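Local structure of putative oxidoreductase yhhX (Escherichia coli K-12, 3F4L) at the interface of chains A and B. The protein is a probable oxidoreductase of the Gfo/Idh/MocA family that probably binds a nicotinamide dinucleotide cofactor and may act as an NADP+-dependent scyllo-inositol dehydrogenase. Sequence-based numbering; all coordinates share one arbitrary frame. Chains: chain A/B, Putative oxidoreductase yhhX.

Contact 1: the interface of chains A and B. Residues chain A 147-148, 215, 218-220; chain B 196, 198, 200.
B:Arg198 reaches over from chain B and closes its guanidinium on the backbone carbonyl of A:Asp218, which accepts two hydrogen bonds from it. NE of B:Arg198 lies 2.7 Å from A:Asp218 O, and its terminal NH2 is equally close. The grip is side-on: the oxygen sits nearly in the guanidinium plane, yet both nitrogens come from one face of the carbonyl, with NE well above its plane and NH2 less tilted. Neither bond is straight. The carbonyl oxygen of A:Val147 also lies at the guanidinium edge, but the N-H of NH2 is not aimed at it. CG of B:Arg198 stands between the backbone N and the carbonyl carbon (chi1 51°), and bends farther along the chain bring the head round to the A:Asp218 carbonyl.

The charged pair is A:Lys220 with B:Asp196, meeting tip to tip. A:Lys220 NZ is 2.5 Å from the carboxylate oxygen OD2 of B:Asp196, a short, hydrogen-bonded salt bridge made on the anti side and out of the carboxylate plane. Within chain B, NH1 of B:Arg198 lies 3.4 Å from that same OD2 of B:Asp196, so the carboxylate sits between two basic groups, which would favour its ionised form. An alanine in place of B:Arg198 would probably leave the A:Asp218 carbonyl without these two donors and B:Asp196 with less to fix its position.

Apolar packing flanks the polar core. B:Leu200 sends CD2 to within 3.5 Å of A:Asp218 CB, while its CD1 touches A:Val147 CB at 3.9 Å. The B:Asp196 carboxylate meets the ring edge of A:Phe215, their planes 78° apart, and A:Lys220 CG lies over one ring face.

In the fold, the patch lies where the beta-sheets of the two C-terminal alpha/beta domains face each other: strands 146-152, 209-216 and 219-225 of chain A, with the turn at A:Asp218, against strand 192-198 of chain B and the loop after it. The two-fold repeats it with the chains exchanged.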
loop_
_atom_site.group_PDB
_atom_site.type_symbol
_atom_site.label_atom_id
_atom_site.label_comp_id
_atom_site.label_asym_id
_atom_site.label_seq_id
_atom_site.Cartn_x
_atom_site.Cartn_y
_atom_site.Cartn_z
ATOM N N VAL A 147 6.099 -12.030 4.269
ATOM C CA VAL A 147 5.672 -11.816 2.899
ATOM C C VAL A 147 5.448 -10.348 2.564
ATOM O O VAL A 147 5.488 -9.971 1.398
ATOM C CB VAL A 147 4.403 -12.629 2.568
ATOM C CG1 VAL A 147 4.731 -14.111 2.625
ATOM C CG2 VAL A 147 3.283 -12.288 3.542
ATOM N N GLU A 148 5.226 -9.511 3.576
ATOM C CA GLU A 148 5.028 -8.102 3.298
ATOM C C GLU A 148 5.423 -7.180 4.447
ATOM O O GLU A 148 5.175 -7.467 5.615
ATOM C CB GLU A 148 3.576 -7.826 2.888
ATOM C CG GLU A 148 3.386 -6.429 2.289
ATOM C CD GLU A 148 2.323 -6.378 1.195
ATOM O OE1 GLU A 148 2.340 -7.257 0.308
ATOM O OE2 GLU A 148 1.486 -5.448 1.209
ATOM N N PHE A 215 11.208 -5.786 -4.185
ATOM C CA PHE A 215 10.879 -7.202 -4.185
ATOM C C PHE A 215 12.067 -8.102 -3.889
ATOM O O PHE A 215 13.129 -7.955 -4.478
ATOM C CB PHE A 215 10.267 -7.595 -5.532
ATOM C CG PHE A 215 9.040 -6.813 -5.892
ATOM C CD1 PHE A 215 9.137 -5.471 -6.234
ATOM C CD2 PHE A 215 7.786 -7.416 -5.891
ATOM C CE1 PHE A 215 8.014 -4.734 -6.577
ATOM C CE2 PHE A 215 6.651 -6.691 -6.229
ATOM C CZ PHE A 215 6.762 -5.342 -6.576
ATOM N N ASP A 218 9.532 -13.702 -3.184
ATOM C CA ASP A 218 8.100 -13.559 -2.978
ATOM C C ASP A 218 7.777 -12.483 -1.948
ATOM O O ASP A 218 6.610 -12.211 -1.686
ATOM C CB ASP A 218 7.502 -14.885 -2.509
ATOM C CG ASP A 218 7.514 -15.944 -3.592
ATOM O OD1 ASP A 218 6.890 -15.724 -4.653
ATOM O OD2 ASP A 218 8.147 -16.998 -3.379
ATOM N N LEU A 219 8.806 -11.879 -1.359
ATOM C CA LEU A 219 8.599 -10.843 -0.355
ATOM C C LEU A 219 8.557 -9.455 -0.976
ATOM O O LEU A 219 9.366 -9.146 -1.847
ATOM C CB LEU A 219 9.722 -10.866 0.679
ATOM C CG LEU A 219 9.816 -9.581 1.505
ATOM C CD1 LEU A 219 8.658 -9.516 2.486
ATOM C CD2 LEU A 219 11.146 -9.540 2.234
ATOM N N LYS A 220 7.622 -8.625 -0.514
ATOM C CA LYS A 220 7.511 -7.255 -1.003
ATOM C C LYS A 220 7.554 -6.271 0.167
ATOM O O LYS A 220 6.784 -6.391 1.128
ATOM C CB LYS A 220 6.216 -7.038 -1.810
ATOM C CG LYS A 220 6.132 -5.635 -2.444
ATOM C CD LYS A 220 4.883 -5.398 -3.290
ATOM C CE LYS A 220 3.641 -5.177 -2.452
ATOM N NZ LYS A 220 2.436 -4.949 -3.316
ATOM N N ASP B 196 1.396 -6.244 -9.259
ATOM C CA ASP B 196 2.171 -7.061 -8.336
ATOM C C ASP B 196 1.259 -8.262 -8.128
ATOM O O ASP B 196 0.240 -8.167 -7.454
ATOM C CB ASP B 196 2.414 -6.344 -7.002
ATOM C CG ASP B 196 2.800 -7.308 -5.885
ATOM O OD1 ASP B 196 3.518 -8.308 -6.155
ATOM O OD2 ASP B 196 2.388 -7.064 -4.732
ATOM N N ARG B 198 1.260 -12.512 -7.196
ATOM C CA ARG B 198 2.045 -13.687 -6.859
ATOM C C ARG B 198 1.325 -14.810 -6.129
ATOM O O ARG B 198 0.204 -14.643 -5.633
ATOM C CB ARG B 198 3.328 -13.273 -6.130
ATOM C CG ARG B 198 3.170 -12.345 -4.958
ATOM C CD ARG B 198 4.415 -11.455 -4.861
ATOM N NE ARG B 198 4.824 -11.241 -3.480
ATOM C CZ ARG B 198 4.162 -10.509 -2.588
ATOM N NH1 ARG B 198 3.042 -9.890 -2.919
ATOM N NH2 ARG B 198 4.623 -10.412 -1.352
ATOM N N LEU B 200 1.704 -17.203 -3.070
ATOM C CA LEU B 200 2.419 -17.407 -1.818
ATOM C C LEU B 200 2.159 -18.685 -1.024
ATOM O O LEU B 200 3.096 -19.286 -0.506
ATOM C CB LEU B 200 2.167 -16.215 -0.900
ATOM C CG LEU B 200 2.581 -14.869 -1.498
ATOM C CD1 LEU B 200 2.233 -13.754 -0.534
ATOM C CD2 LEU B 200 4.074 -14.897 -1.811
#

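Contact 2: the interface of chains A and B. Residues chain A 243, 278, 280, 286; chain B 230-231.
The C-terminal alpha/beta domain of this Gfo/Idh/MocA-family protein supplies both sides of the contact: a loop of chain B, carrying B:Lys230 and B:Ile231, lies against strands 243-247, 275-280 and 286-291 of chain A. B:Lys230 is the residue that reaches out, and A:Glu278 is its charged partner.

The ammonium NZ of B:Lys230 donates a hydrogen bond to the carboxylate oxygen OE2 of A:Glu278 at 2.8 Å, and the pair is also a salt bridge. OE2 receives it on the anti lone pair, the one turned away from OE1. The two side chains cross at about a right angle. A:Glu278 comes off its strand with CG anti to the backbone N (chi1 -170°) and stays extended beyond that, which carries the carboxylate out to the lysine head. B:Lys230 is folded instead, bent at chi2 (72°) and again at chi4 (71°); the last bend turns NZ toward OE2.

The lysine's methylene chain runs over chain A on its way to that bond. CB of B:Lys230 lies 3.9 Å from the CA of A:Gly243, where the partner presents no side chain, and CG of the same lysine comes to 3.5 Å from the backbone O of A:Glu278. Farther out, CE of B:Lys230 lies 3.9 Å from CG2 of A:Val280, again with the side chains nearly perpendicular. At the end of the chain A:Thr286 faces the lysine tip to tip. Its hydroxyl, A:Thr286 OG1, is 3.5 Å from CE of B:Lys230, a van der Waals contact; B:Lys230 NZ is 3.6 Å from A:Thr286 OG1 and is not counted as a hydrogen bond. The threonine methyl CG2 also borders the head.

B:Ile231 packs beside the lysine against the base of the glutamate. CG1 of B:Ile231 lies 3.7 Å from CB of A:Glu278, and the terminal CD1 rests on that same CB. The second carboxylate oxygen, A:Glu278 OE1, lies 4.1 Å from CG1 of B:Ile231.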
loop_
_atom_site.group_PDB
_atom_site.type_symbol
_atom_site.label_atom_id
_atom_site.label_comp_id
_atom_site.label_asym_id
_atom_site.label_seq_id
_atom_site.Cartn_x
_atom_site.Cartn_y
_atom_site.Cartn_z
ATOM N N GLY A 243 1.423 -14.770 11.127
ATOM C CA GLY A 243 0.860 -13.643 11.854
ATOM C C GLY A 243 1.214 -12.260 11.343
ATOM O O GLY A 243 1.792 -12.109 10.270
ATOM N N GLU A 278 0.021 -10.387 16.548
ATOM C CA GLU A 278 -1.032 -11.391 16.598
ATOM C C GLU A 278 -0.550 -12.497 15.690
ATOM O O GLU A 278 -0.407 -12.299 14.482
ATOM C CB GLU A 278 -2.375 -10.848 16.095
ATOM C CG GLU A 278 -3.519 -11.818 16.366
ATOM C CD GLU A 278 -4.896 -11.257 16.043
ATOM O OE1 GLU A 278 -5.210 -10.131 16.482
ATOM O OE2 GLU A 278 -5.673 -11.958 15.359
ATOM N N VAL A 280 -0.149 -17.139 15.175
ATOM C CA VAL A 280 -0.612 -18.483 15.501
ATOM C C VAL A 280 0.601 -19.261 16.019
ATOM O O VAL A 280 1.578 -19.426 15.292
ATOM C CB VAL A 280 -1.174 -19.178 14.238
ATOM C CG1 VAL A 280 -1.731 -20.550 14.589
ATOM C CG2 VAL A 280 -2.250 -18.303 13.593
ATOM N N THR A 286 -4.223 -18.736 18.601
ATOM C CA THR A 286 -3.888 -17.366 18.240
ATOM C C THR A 286 -3.427 -16.626 19.495
ATOM O O THR A 286 -4.125 -16.617 20.512
ATOM C CB THR A 286 -5.091 -16.626 17.598
ATOM O OG1 THR A 286 -5.276 -17.091 16.252
ATOM C CG2 THR A 286 -4.843 -15.120 17.562
ATOM N N LYS B 230 -3.334 -11.569 9.043
ATOM C CA LYS B 230 -3.861 -11.870 10.379
ATOM C C LYS B 230 -4.580 -10.672 11.013
ATOM O O LYS B 230 -5.648 -10.824 11.621
ATOM C CB LYS B 230 -2.723 -12.332 11.298
ATOM C CG LYS B 230 -3.194 -13.022 12.579
ATOM C CD LYS B 230 -3.761 -14.402 12.276
ATOM C CE LYS B 230 -4.355 -15.067 13.505
ATOM N NZ LYS B 230 -5.619 -14.394 13.928
ATOM N N ILE B 231 -3.976 -9.492 10.899
ATOM C CA ILE B 231 -4.568 -8.265 11.437
ATOM C C ILE B 231 -4.998 -7.418 10.241
ATOM O O ILE B 231 -4.161 -6.918 9.486
ATOM C CB ILE B 231 -3.567 -7.449 12.281
ATOM C CG1 ILE B 231 -3.102 -8.267 13.480
ATOM C CG2 ILE B 231 -4.242 -6.154 12.785
ATOM C CD1 ILE B 231 -1.988 -7.596 14.264
#

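The centres of the C-alpha atoms of contact 1 and contact 2 lie about 18 Å apart, and the two have no residue in common. They draw on different elements of both chains: contact 1 joins strands and a turn of chain A to a strand and loop of chain B, whereas contact 2 sets later strands of chain A against another chain B loop. Each contains a lysine–carboxylate salt bridge, the lysine coming from chain A in contact 1 and from chain B in contact 2. Two-fold symmetry repeats both with the chains exchanged, so the two chains meet at these patches and their twins; the interface may belong to a biological dimer, though the crystal alone does not prove it.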